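Local coordinates for adhesion G-protein coupled receptor G6 (Danio rerio, PDB 6V55), which probably acts as a calcium-binding cell-adhesion G protein-coupled receptor with a role in myelination, at residues 480-484 with 496-501; 456-460 with 471-475; 341-347 with 405-411. All coordinates share one frame; numbering follows the deposited sequence.

Contact 1. Residues 480-484 with 496-501. With NAG (2-acetamido-2-deoxy-beta-D-glucopyranose), chain N; NAG (2-acetamido-2-deoxy-beta-D-glucopyranose), chain K.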
loop_
_atom_site.group_PDB
_atom_site.type_symbol
_atom_site.label_atom_id
_atom_site.label_comp_id
_atom_site.label_asym_id
_atom_site.label_seq_id
_atom_site.Cartn_x
_atom_site.Cartn_y
_atom_site.Cartn_z
ATOM N N ASN A 480 -11.419 16.396 11.711
ATOM C CA ASN A 480 -11.279 16.061 10.300
ATOM C C ASN A 480 -11.617 17.233 9.384
ATOM O O ASN A 480 -12.353 18.159 9.746
ATOM C CB ASN A 480 -12.216 14.929 9.879
ATOM C CG ASN A 480 -12.100 13.705 10.725
ATOM O OD1 ASN A 480 -11.022 13.355 11.199
ATOM N ND2 ASN A 480 -13.245 13.023 10.906
ATOM N N ALA A 481 -11.112 17.144 8.158
ATOM C CA ALA A 481 -11.602 17.903 7.019
ATOM C C ALA A 481 -12.306 16.932 6.088
ATOM O O ALA A 481 -12.126 15.720 6.203
ATOM C CB ALA A 481 -10.462 18.607 6.280
ATOM N N SER A 482 -13.114 17.456 5.164
ATOM C CA SER A 482 -13.849 16.595 4.241
ATOM C C SER A 482 -13.927 17.224 2.858
ATOM O O SER A 482 -13.875 18.445 2.718
ATOM C CB SER A 482 -15.264 16.276 4.734
ATOM O OG SER A 482 -16.115 17.381 4.505
ATOM N N ARG A 483 -14.023 16.362 1.838
ATOM C CA ARG A 483 -14.157 16.752 0.433
ATOM C C ARG A 483 -15.028 15.728 -0.280
ATOM O O ARG A 483 -14.897 14.524 -0.042
ATOM C CB ARG A 483 -12.805 16.850 -0.285
ATOM C CG ARG A 483 -12.758 17.883 -1.389
ATOM C CD ARG A 483 -11.405 17.917 -2.089
ATOM N NE ARG A 483 -11.295 18.999 -3.070
ATOM C CZ ARG A 483 -10.296 19.105 -3.950
ATOM N NH1 ARG A 483 -9.335 18.183 -3.979
ATOM N NH2 ARG A 483 -10.257 20.123 -4.807
ATOM N N THR A 484 -15.913 16.203 -1.158
ATOM C CA THR A 484 -16.871 15.344 -1.848
ATOM C C THR A 484 -16.586 15.336 -3.343
ATOM O O THR A 484 -16.371 16.395 -3.946
ATOM C CB THR A 484 -18.310 15.799 -1.580
ATOM O OG1 THR A 484 -18.518 15.874 -0.167
ATOM C CG2 THR A 484 -19.325 14.805 -2.154
ATOM N N TRP A 496 -14.045 17.353 -8.193
ATOM C CA TRP A 496 -13.906 17.579 -6.765
ATOM C C TRP A 496 -14.571 18.890 -6.381
ATOM O O TRP A 496 -14.195 19.955 -6.883
ATOM C CB TRP A 496 -12.437 17.651 -6.370
ATOM C CG TRP A 496 -11.733 16.362 -6.045
ATOM C CD1 TRP A 496 -10.611 15.875 -6.663
ATOM C CD2 TRP A 496 -12.047 15.427 -4.986
ATOM N NE1 TRP A 496 -10.227 14.691 -6.076
ATOM C CE2 TRP A 496 -11.086 14.390 -5.049
ATOM C CE3 TRP A 496 -13.058 15.355 -4.010
ATOM C CZ2 TRP A 496 -11.102 13.293 -4.172
ATOM C CZ3 TRP A 496 -13.068 14.269 -3.130
ATOM C CH2 TRP A 496 -12.096 13.249 -3.226
ATOM N N ALA A 497 -15.497 18.833 -5.424
ATOM C CA ALA A 497 -15.929 20.049 -4.739
ATOM C C ALA A 497 -14.817 20.620 -3.854
ATOM O O ALA A 497 -13.739 20.036 -3.675
ATOM C CB ALA A 497 -17.156 19.792 -3.872
ATOM N N LEU A 498 -15.112 21.777 -3.273
ATOM C CA LEU A 498 -14.180 22.433 -2.375
ATOM C C LEU A 498 -14.079 21.666 -1.058
ATOM O O LEU A 498 -15.071 21.087 -0.595
ATOM C CB LEU A 498 -14.640 23.852 -2.105
ATOM C CG LEU A 498 -14.164 24.948 -3.053
ATOM C CD1 LEU A 498 -14.682 26.240 -2.486
ATOM C CD2 LEU A 498 -12.627 24.997 -3.211
ATOM N N PRO A 499 -12.889 21.599 -0.463
ATOM C CA PRO A 499 -12.761 20.962 0.849
ATOM C C PRO A 499 -13.382 21.807 1.955
ATOM O O PRO A 499 -13.301 23.037 1.944
ATOM C CB PRO A 499 -11.244 20.832 1.033
ATOM C CG PRO A 499 -10.656 21.839 0.138
ATOM C CD PRO A 499 -11.575 21.935 -1.038
ATOM N N ASP A 500 -14.017 21.119 2.913
ATOM C CA ASP A 500 -14.559 21.730 4.126
ATOM C C ASP A 500 -13.505 21.602 5.218
ATOM O O ASP A 500 -13.406 20.572 5.885
ATOM C CB ASP A 500 -15.871 21.060 4.525
ATOM C CG ASP A 500 -16.428 21.571 5.864
ATOM O OD1 ASP A 500 -16.155 22.727 6.292
ATOM O OD2 ASP A 500 -17.175 20.796 6.491
ATOM N N ARG A 501 -12.753 22.670 5.445
ATOM C CA ARG A 501 -11.755 22.685 6.505
ATOM C C ARG A 501 -12.204 23.491 7.721
ATOM O O ARG A 501 -11.369 23.991 8.476
ATOM C CB ARG A 501 -10.433 23.221 5.968
ATOM C CG ARG A 501 -9.798 22.259 4.999
ATOM C CD ARG A 501 -8.366 22.629 4.713
ATOM N NE ARG A 501 -8.281 23.923 4.062
ATOM C CZ ARG A 501 -7.553 24.924 4.527
ATOM N NH1 ARG A 501 -6.843 24.757 5.633
ATOM N NH2 ARG A 501 -7.521 26.079 3.879
HETATM C C1 NAG N . -13.501 11.799 11.638
HETATM C C2 NAG N . -14.618 11.981 12.685
HETATM C C3 NAG N . -14.973 10.632 13.343
HETATM C C4 NAG N . -15.250 9.535 12.314
HETATM C C5 NAG N . -14.143 9.446 11.256
HETATM C C6 NAG N . -14.510 8.521 10.114
HETATM C C7 NAG N . -14.503 14.268 13.594
HETATM C C8 NAG N . -14.044 15.122 14.739
HETATM N N2 NAG N . -14.238 12.959 13.696
HETATM O O3 NAG N . -16.131 10.804 14.156
HETATM O O4 NAG N . -15.382 8.268 12.960
HETATM O O5 NAG N . -13.885 10.742 10.683
HETATM O O6 NAG N . -13.599 8.592 9.026
HETATM O O7 NAG N . -15.073 14.746 12.609
HETATM C C1 NAG K . -17.380 19.542 12.277
HETATM C C2 NAG K . -17.743 18.364 11.351
HETATM C C3 NAG K . -19.267 18.111 11.353
HETATM C C4 NAG K . -19.791 17.939 12.779
HETATM C C5 NAG K . -19.394 19.151 13.635
HETATM C C6 NAG K . -19.818 19.040 15.089
HETATM C C7 NAG K . -16.361 17.773 9.419
HETATM C C8 NAG K . -15.917 18.155 8.041
HETATM N N2 NAG K . -17.244 18.595 10.003
HETATM O O3 NAG K . -19.568 16.937 10.600
HETATM O O4 NAG K . -21.204 17.742 12.785
HETATM O O5 NAG K . -17.961 19.322 13.615
HETATM O O6 NAG K . -18.876 18.348 15.900
HETATM O O7 NAG K . -15.948 16.754 9.978
#

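Contact 2. Residues 456-460 with 471-475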
loop_
_atom_site.group_PDB
_atom_site.type_symbol
_atom_site.label_atom_id
_atom_site.label_comp_id
_atom_site.label_asym_id
_atom_site.label_seq_id
_atom_site.Cartn_x
_atom_site.Cartn_y
_atom_site.Cartn_z
ATOM N N VAL A 456 -2.175 22.200 0.646
ATOM C CA VAL A 456 -1.007 21.391 0.957
ATOM C C VAL A 456 -1.199 20.734 2.327
ATOM O O VAL A 456 -1.917 21.270 3.192
ATOM C CB VAL A 456 0.260 22.258 0.835
ATOM C CG1 VAL A 456 0.401 23.247 1.993
ATOM C CG2 VAL A 456 1.519 21.399 0.699
ATOM N N HIS A 457 -0.734 19.474 2.425
ATOM C CA HIS A 457 -0.934 18.499 3.507
ATOM C C HIS A 457 -2.374 18.005 3.629
ATOM O O HIS A 457 -2.725 17.385 4.639
ATOM C CB HIS A 457 -0.459 18.989 4.886
ATOM C CG HIS A 457 0.815 19.771 4.853
ATOM N ND1 HIS A 457 2.054 19.167 4.813
ATOM C CD2 HIS A 457 1.040 21.107 4.821
ATOM C CE1 HIS A 457 2.987 20.099 4.767
ATOM N NE2 HIS A 457 2.398 21.284 4.768
ATOM N N TYR A 458 -3.223 18.195 2.620
ATOM C CA TYR A 458 -4.566 17.597 2.630
ATOM C C TYR A 458 -4.648 16.696 1.409
ATOM O O TYR A 458 -5.029 17.144 0.324
ATOM C CB TYR A 458 -5.663 18.649 2.618
ATOM C CG TYR A 458 -5.818 19.313 3.946
ATOM C CD1 TYR A 458 -6.778 18.876 4.848
ATOM C CD2 TYR A 458 -4.980 20.365 4.316
ATOM C CE1 TYR A 458 -6.905 19.477 6.096
ATOM C CE2 TYR A 458 -5.092 20.973 5.561
ATOM C CZ TYR A 458 -6.059 20.523 6.450
ATOM O OH TYR A 458 -6.176 21.123 7.694
ATOM N N ARG A 459 -4.290 15.432 1.580
ATOM C CA ARG A 459 -4.139 14.520 0.457
ATOM C C ARG A 459 -5.397 13.666 0.327
ATOM O O ARG A 459 -5.656 12.786 1.155
ATOM C CB ARG A 459 -2.891 13.667 0.633
ATOM C CG ARG A 459 -1.623 14.421 0.403
ATOM C CD ARG A 459 -0.532 13.478 -0.016
ATOM N NE ARG A 459 0.765 14.146 0.019
ATOM C CZ ARG A 459 1.936 13.513 -0.056
ATOM N NH1 ARG A 459 1.969 12.191 -0.182
ATOM N NH2 ARG A 459 3.076 14.203 -0.017
ATOM N N TRP A 460 -6.160 13.924 -0.693
ATOM C CA TRP A 460 -7.444 13.256 -0.804
ATOM C C TRP A 460 -7.287 12.053 -1.711
ATOM O O TRP A 460 -6.714 12.192 -2.791
ATOM C CB TRP A 460 -8.487 14.206 -1.374
ATOM C CG TRP A 460 -8.570 15.497 -0.644
ATOM C CD1 TRP A 460 -7.914 16.667 -0.939
ATOM C CD2 TRP A 460 -9.345 15.759 0.528
ATOM N NE1 TRP A 460 -8.224 17.638 -0.010
ATOM C CE2 TRP A 460 -9.107 17.108 0.896
ATOM C CE3 TRP A 460 -10.200 14.978 1.320
ATOM C CZ2 TRP A 460 -9.703 17.696 2.003
ATOM C CZ3 TRP A 460 -10.803 15.571 2.427
ATOM C CH2 TRP A 460 -10.547 16.924 2.750
ATOM N N VAL A 471 -9.935 13.411 5.864
ATOM C CA VAL A 471 -8.498 13.393 6.126
ATOM C C VAL A 471 -8.264 14.131 7.448
ATOM O O VAL A 471 -9.152 14.859 7.926
ATOM C CB VAL A 471 -7.692 14.028 4.967
ATOM C CG1 VAL A 471 -7.891 13.274 3.650
ATOM C CG2 VAL A 471 -8.028 15.466 4.850
ATOM N N PRO A 472 -7.099 13.930 8.086
ATOM C CA PRO A 472 -6.803 14.687 9.309
ATOM C C PRO A 472 -6.529 16.159 9.072
ATOM O O PRO A 472 -5.956 16.558 8.052
ATOM C CB PRO A 472 -5.545 13.999 9.845
ATOM C CG PRO A 472 -5.012 13.215 8.716
ATOM C CD PRO A 472 -6.230 12.738 8.036
ATOM N N CYS A 473 -6.933 16.963 10.059
ATOM C CA CYS A 473 -6.607 18.378 10.058
ATOM C C CYS A 473 -5.110 18.535 10.291
ATOM O O CYS A 473 -4.560 17.959 11.233
ATOM C CB CYS A 473 -7.396 19.114 11.146
ATOM S SG CYS A 473 -9.154 19.359 10.813
ATOM N N PHE A 474 -4.446 19.274 9.407
ATOM C CA PHE A 474 -3.024 19.541 9.570
ATOM C C PHE A 474 -2.836 20.675 10.568
ATOM O O PHE A 474 -3.449 21.726 10.407
ATOM C CB PHE A 474 -2.390 19.913 8.231
ATOM C CG PHE A 474 -0.916 20.150 8.315
ATOM C CD1 PHE A 474 -0.048 19.073 8.424
ATOM C CD2 PHE A 474 -0.395 21.442 8.333
ATOM C CE1 PHE A 474 1.322 19.268 8.497
ATOM C CE2 PHE A 474 0.984 21.650 8.435
ATOM C CZ PHE A 474 1.840 20.555 8.514
ATOM N N PRO A 475 -1.978 20.522 11.585
ATOM C CA PRO A 475 -1.181 19.349 11.965
ATOM C C PRO A 475 -1.575 18.645 13.267
ATOM O O PRO A 475 -0.829 17.767 13.702
ATOM C CB PRO A 475 0.203 19.940 12.144
ATOM C CG PRO A 475 -0.110 21.262 12.788
ATOM C CD PRO A 475 -1.448 21.736 12.228
HETATM O O HOH W 1 -4.204 15.602 5.560
#

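Contact 3. Residues 341-347 with 405-411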
loop_
_atom_site.group_PDB
_atom_site.type_symbol
_atom_site.label_atom_id
_atom_site.label_comp_id
_atom_site.label_asym_id
_atom_site.label_seq_id
_atom_site.Cartn_x
_atom_site.Cartn_y
_atom_site.Cartn_z
ATOM N N GLU A 341 -23.912 4.717 -2.697
ATOM C CA GLU A 341 -25.195 4.038 -2.882
ATOM C C GLU A 341 -25.498 3.780 -4.348
ATOM O O GLU A 341 -26.113 2.770 -4.673
ATOM C CB GLU A 341 -26.349 4.861 -2.311
ATOM C CG GLU A 341 -26.114 5.482 -0.968
ATOM C CD GLU A 341 -27.381 5.492 -0.136
ATOM O OE1 GLU A 341 -27.387 4.829 0.926
ATOM O OE2 GLU A 341 -28.368 6.148 -0.547
ATOM N N ASP A 342 -25.108 4.681 -5.241
ATOM C CA ASP A 342 -25.459 4.574 -6.644
ATOM C C ASP A 342 -24.210 4.605 -7.515
ATOM O O ASP A 342 -23.246 5.319 -7.209
ATOM C CB ASP A 342 -26.399 5.705 -7.052
ATOM C CG ASP A 342 -27.747 5.647 -6.334
ATOM O OD1 ASP A 342 -28.415 6.698 -6.246
ATOM O OD2 ASP A 342 -28.144 4.562 -5.847
ATOM N N ILE A 343 -24.238 3.829 -8.606
ATOM C CA ILE A 343 -23.193 3.832 -9.634
ATOM C C ILE A 343 -23.719 4.581 -10.856
ATOM O O ILE A 343 -24.824 4.293 -11.339
ATOM C CB ILE A 343 -22.774 2.399 -10.001
ATOM C CG1 ILE A 343 -22.180 1.698 -8.777
ATOM C CG2 ILE A 343 -21.853 2.360 -11.236
ATOM C CD1 ILE A 343 -20.692 1.962 -8.574
ATOM N N PHE A 344 -22.931 5.529 -11.365
ATOM C CA PHE A 344 -23.371 6.442 -12.406
ATOM C C PHE A 344 -22.671 6.168 -13.733
ATOM O O PHE A 344 -21.480 5.856 -13.763
ATOM C CB PHE A 344 -23.102 7.857 -11.967
ATOM C CG PHE A 344 -23.943 8.301 -10.817
ATOM C CD1 PHE A 344 -23.510 8.130 -9.499
ATOM C CD2 PHE A 344 -25.174 8.900 -11.050
ATOM C CE1 PHE A 344 -24.288 8.573 -8.432
ATOM C CE2 PHE A 344 -25.967 9.339 -9.998
ATOM C CZ PHE A 344 -25.518 9.183 -8.683
ATOM N N TYR A 345 -23.415 6.294 -14.832
ATOM C CA TYR A 345 -22.920 6.080 -16.186
ATOM C C TYR A 345 -23.329 7.258 -17.061
ATOM O O TYR A 345 -24.435 7.782 -16.911
ATOM C CB TYR A 345 -23.501 4.808 -16.789
ATOM C CG TYR A 345 -23.147 3.517 -16.084
ATOM C CD1 TYR A 345 -22.041 2.765 -16.488
ATOM C CD2 TYR A 345 -23.936 3.027 -15.042
ATOM C CE1 TYR A 345 -21.723 1.573 -15.870
ATOM C CE2 TYR A 345 -23.621 1.834 -14.405
ATOM C CZ TYR A 345 -22.509 1.109 -14.824
ATOM O OH TYR A 345 -22.182 -0.094 -14.211
ATOM N N ARG A 346 -22.461 7.667 -17.988
ATOM C CA ARG A 346 -22.790 8.703 -18.966
ATOM C C ARG A 346 -22.902 8.066 -20.345
ATOM O O ARG A 346 -22.003 7.319 -20.742
ATOM C CB ARG A 346 -21.713 9.784 -18.965
ATOM C CG ARG A 346 -21.900 10.912 -19.965
ATOM C CD ARG A 346 -20.641 11.814 -20.031
ATOM N NE ARG A 346 -19.507 11.010 -20.475
ATOM C CZ ARG A 346 -18.398 10.781 -19.767
ATOM N NH1 ARG A 346 -18.227 11.330 -18.563
ATOM N NH2 ARG A 346 -17.448 9.996 -20.279
ATOM N N SER A 347 -23.993 8.346 -21.081
ATOM C CA SER A 347 -24.171 7.739 -22.399
ATOM C C SER A 347 -24.389 8.783 -23.484
ATOM O O SER A 347 -24.894 9.884 -23.233
ATOM C CB SER A 347 -25.349 6.749 -22.466
ATOM O OG SER A 347 -26.518 7.302 -21.897
ATOM N N ALA A 405 -26.926 11.515 -21.887
ATOM C CA ALA A 405 -27.803 10.986 -20.848
ATOM C C ALA A 405 -27.018 10.422 -19.676
ATOM O O ALA A 405 -25.989 9.759 -19.854
ATOM C CB ALA A 405 -28.713 9.889 -21.389
ATOM N N LEU A 406 -27.557 10.648 -18.465
ATOM C CA LEU A 406 -27.028 10.113 -17.211
ATOM C C LEU A 406 -27.892 8.945 -16.764
ATOM O O LEU A 406 -29.047 9.140 -16.376
ATOM C CB LEU A 406 -27.007 11.189 -16.126
ATOM C CG LEU A 406 -26.382 10.824 -14.771
ATOM C CD1 LEU A 406 -24.901 10.636 -14.936
ATOM C CD2 LEU A 406 -26.666 11.893 -13.747
ATOM N N LEU A 407 -27.337 7.738 -16.803
ATOM C CA LEU A 407 -27.980 6.558 -16.237
ATOM C C LEU A 407 -27.423 6.332 -14.842
ATOM O O LEU A 407 -26.214 6.467 -14.631
ATOM C CB LEU A 407 -27.735 5.318 -17.097
ATOM C CG LEU A 407 -27.645 5.554 -18.605
ATOM C CD1 LEU A 407 -27.072 4.351 -19.343
ATOM C CD2 LEU A 407 -29.000 5.901 -19.153
ATOM N N VAL A 408 -28.299 5.986 -13.892
ATOM C CA VAL A 408 -27.913 5.758 -12.499
ATOM C C VAL A 408 -28.353 4.355 -12.084
ATOM O O VAL A 408 -29.506 3.965 -12.306
ATOM C CB VAL A 408 -28.481 6.852 -11.557
ATOM C CG1 VAL A 408 -29.925 7.132 -11.825
ATOM C CG2 VAL A 408 -28.327 6.493 -10.094
ATOM N N TYR A 409 -27.412 3.581 -11.532
ATOM C CA TYR A 409 -27.655 2.223 -11.039
ATOM C C TYR A 409 -27.992 2.303 -9.554
ATOM O O TYR A 409 -27.129 2.629 -8.741
ATOM C CB TYR A 409 -26.408 1.375 -11.281
ATOM C CG TYR A 409 -26.570 -0.127 -11.308
ATOM C CD1 TYR A 409 -27.784 -0.743 -11.037
ATOM C CD2 TYR A 409 -25.469 -0.934 -11.615
ATOM C CE1 TYR A 409 -27.894 -2.131 -11.055
ATOM C CE2 TYR A 409 -25.566 -2.318 -11.634
ATOM C CZ TYR A 409 -26.778 -2.914 -11.362
ATOM O OH TYR A 409 -26.863 -4.297 -11.394
ATOM N N LYS A 410 -29.237 1.994 -9.198
ATOM C CA LYS A 410 -29.702 2.127 -7.818
ATOM C C LYS A 410 -29.290 0.898 -7.021
ATOM O O LYS A 410 -29.796 -0.197 -7.282
ATOM C CB LYS A 410 -31.220 2.284 -7.769
ATOM C CG LYS A 410 -31.744 3.690 -7.826
ATOM C CD LYS A 410 -31.416 4.490 -6.557
ATOM C CE LYS A 410 -31.644 6.018 -6.818
ATOM N NZ LYS A 410 -31.245 6.973 -5.716
ATOM N N ASN A 411 -28.346 1.080 -6.086
ATOM C CA ASN A 411 -28.046 0.175 -4.962
ATOM C C ASN A 411 -27.552 -1.197 -5.428
ATOM O O ASN A 411 -28.198 -2.227 -5.216
ATOM C CB ASN A 411 -29.244 0.049 -4.012
ATOM C CG ASN A 411 -29.702 1.389 -3.481
ATOM O OD1 ASN A 411 -29.930 2.346 -4.240
ATOM N ND2 ASN A 411 -29.798 1.482 -2.160
#

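Contact 1. Residues 480-484 with 496-501
R483 NE donates a hydrogen bond to the carbonyl oxygen of A497, 2.7 Å away, meeting that oxygen almost end-on along the C=O direction, the oxygen itself standing 25° out of the guanidinium plane. The chain reaches this point fully stretched from CG to NE, and it crosses W496 at about a right angle. The guanidinium lies flat on the indole, planes 4° apart and centres 4.2 Å apart; W496 CB sits over CZ at 3.5 Å, and the cation-pi contact with the five-membered ring is off-centre. The tip is fixed further by a salt bridge from NH1 to D452, and W496 NE1 donates to the carbonyl of Q450. P499 runs alongside R483, its CD 3.6 Å from NE.

Backbone bonds continue the pairing: S482 and D500 exchange N-H and carbonyl as a hydrogen-bonded antiparallel pair, with D500 N to S482 O at 2.7 Å, and A497 N donates to T484 O. At the outer end, N480 ND2 carries an N-acetylglucosamine, while the acetyl methyl C8 of a second sugar, probably attached to N503, lies 3.3 Å from D500 OD2. An arginine stacked on tryptophan, salt-bridged to aspartate and touched by a second tryptophan, W460, is consistent with the small, disulfide-braced hormone-receptor (HormR) domain that many adhesion receptors carry next to the GAIN domain.

Contact 2. Residues 456-460 with 471-475
H457 and F474 stack face to face, centroids 3.9 Å apart and planes within 6° of each other, slightly offset, with H457 CG over the middle of the phenyl ring and F474 CZ over the middle of the imidazole; H457 CB adds a CH-pi touch on the same phenyl face. F474 CG stands anti to the backbone N (chi1 -178°), which swings the ring back toward H457; P475 CB, behind a cis peptide bond, covers its opposite face. The imidazole is fixed at NE2 by a hydrogen bond to E536, and F99 meets F474 edge-to-face.

The apolar contacts centre on V471, whose methyl CG2 stands over the six-membered ring of W460, 3.8 Å from its centroid, and also presses on Y458 CD1 at 3.6 Å. W460 is the tryptophan that reaches R483 in what is probably the small, disulfide-braced hormone-receptor domain, and V471 belongs to strand 468-472. Y458 CE2 adds a touch to F474 CB at 3.9 Å.

Polar links are few. F474 N donates to Y458 OH over 3.1 Å, pinning the phenol end beside C473, itself disulfide-bonded to C504. A water donates to P472 O at 3.2 Å and also approaches H457 O, though that second leg is doubtfully short, so that it bridges the two backbones where no backbone-to-backbone hydrogen bond joins the segments.

Contact 3. Residues 341-347 with 405-411
The ring of Y345 turns its edge to strand 405-410: L407 O and Y409 CB both lie near the ring plane, the latter 4.2 Å from CE2. F344, on the opposite side of the sheet, runs alongside V408 with both side chains pointing the same way; its CE2 meets V408 CG2 at 3.7 Å, and L406 CD1 approaches more distantly. V408 CG2 stands anti to the backbone N, a placing that sets this methyl between F344 and D342 CB.

The third flat group is the D342 carboxylate. Its OD1 takes K410 NZ at 2.9 Å on the syn side, 16° out of the plane, in a salt bridge reached by a lysine chain bent at chi2. OD2 lies near the N411 backbone, whose N makes weak bonds to it and to E341 O. Replacing D342 with an alanine would probably leave the K410 ammonium without its close carboxylate mate and that strand end more mobile.

The backbones pair in regular antiparallel register, with hydrogen-bonded pairs at I343-Y409, Y345-L407 and S347-A405; the Y409 N to I343 O bond measures 2.7 Å. A405 O is gripped twice, by S347 N at 2.7 Å and by S347 OG at 3.2 Å, the hydroxyl coming from above the carbonyl plane because chi1 of 48° holds OG between N and the carbonyl carbon.

Both strands belong to the antiparallel sheet of the SEA domain. Strand 342-353 is flanked on its other side by strand 436-445, and strand 399-410 by strand 380-392. Helix 419-427 packs through I422 against Y345 and L407, whereas on the face bearing F344 and L406, M446 packs against both, and R346 reaches E447 and the carbonyl of Y492.

From the N terminus, contact 3 comes first, closing a loop of 57 residues within the SEA domain by pairing strands 342-353 and 399-410. Contact 2 then closes a short loop between 456-460 and 471-475, and contact 1 another between 480-484 and 496-501. The three follow in series, none enclosing or crossing another. Contacts 1 and 2 touch, since strands 468-472 and 480-488 are neighbours in one sheet, linked by a probable hydrogen bond from A481 N to V471 O, and W460 packs against S482 and R483. Contact 3 stands apart, its centre about 23 Å from that of contact 1 and 30 Å from that of contact 2.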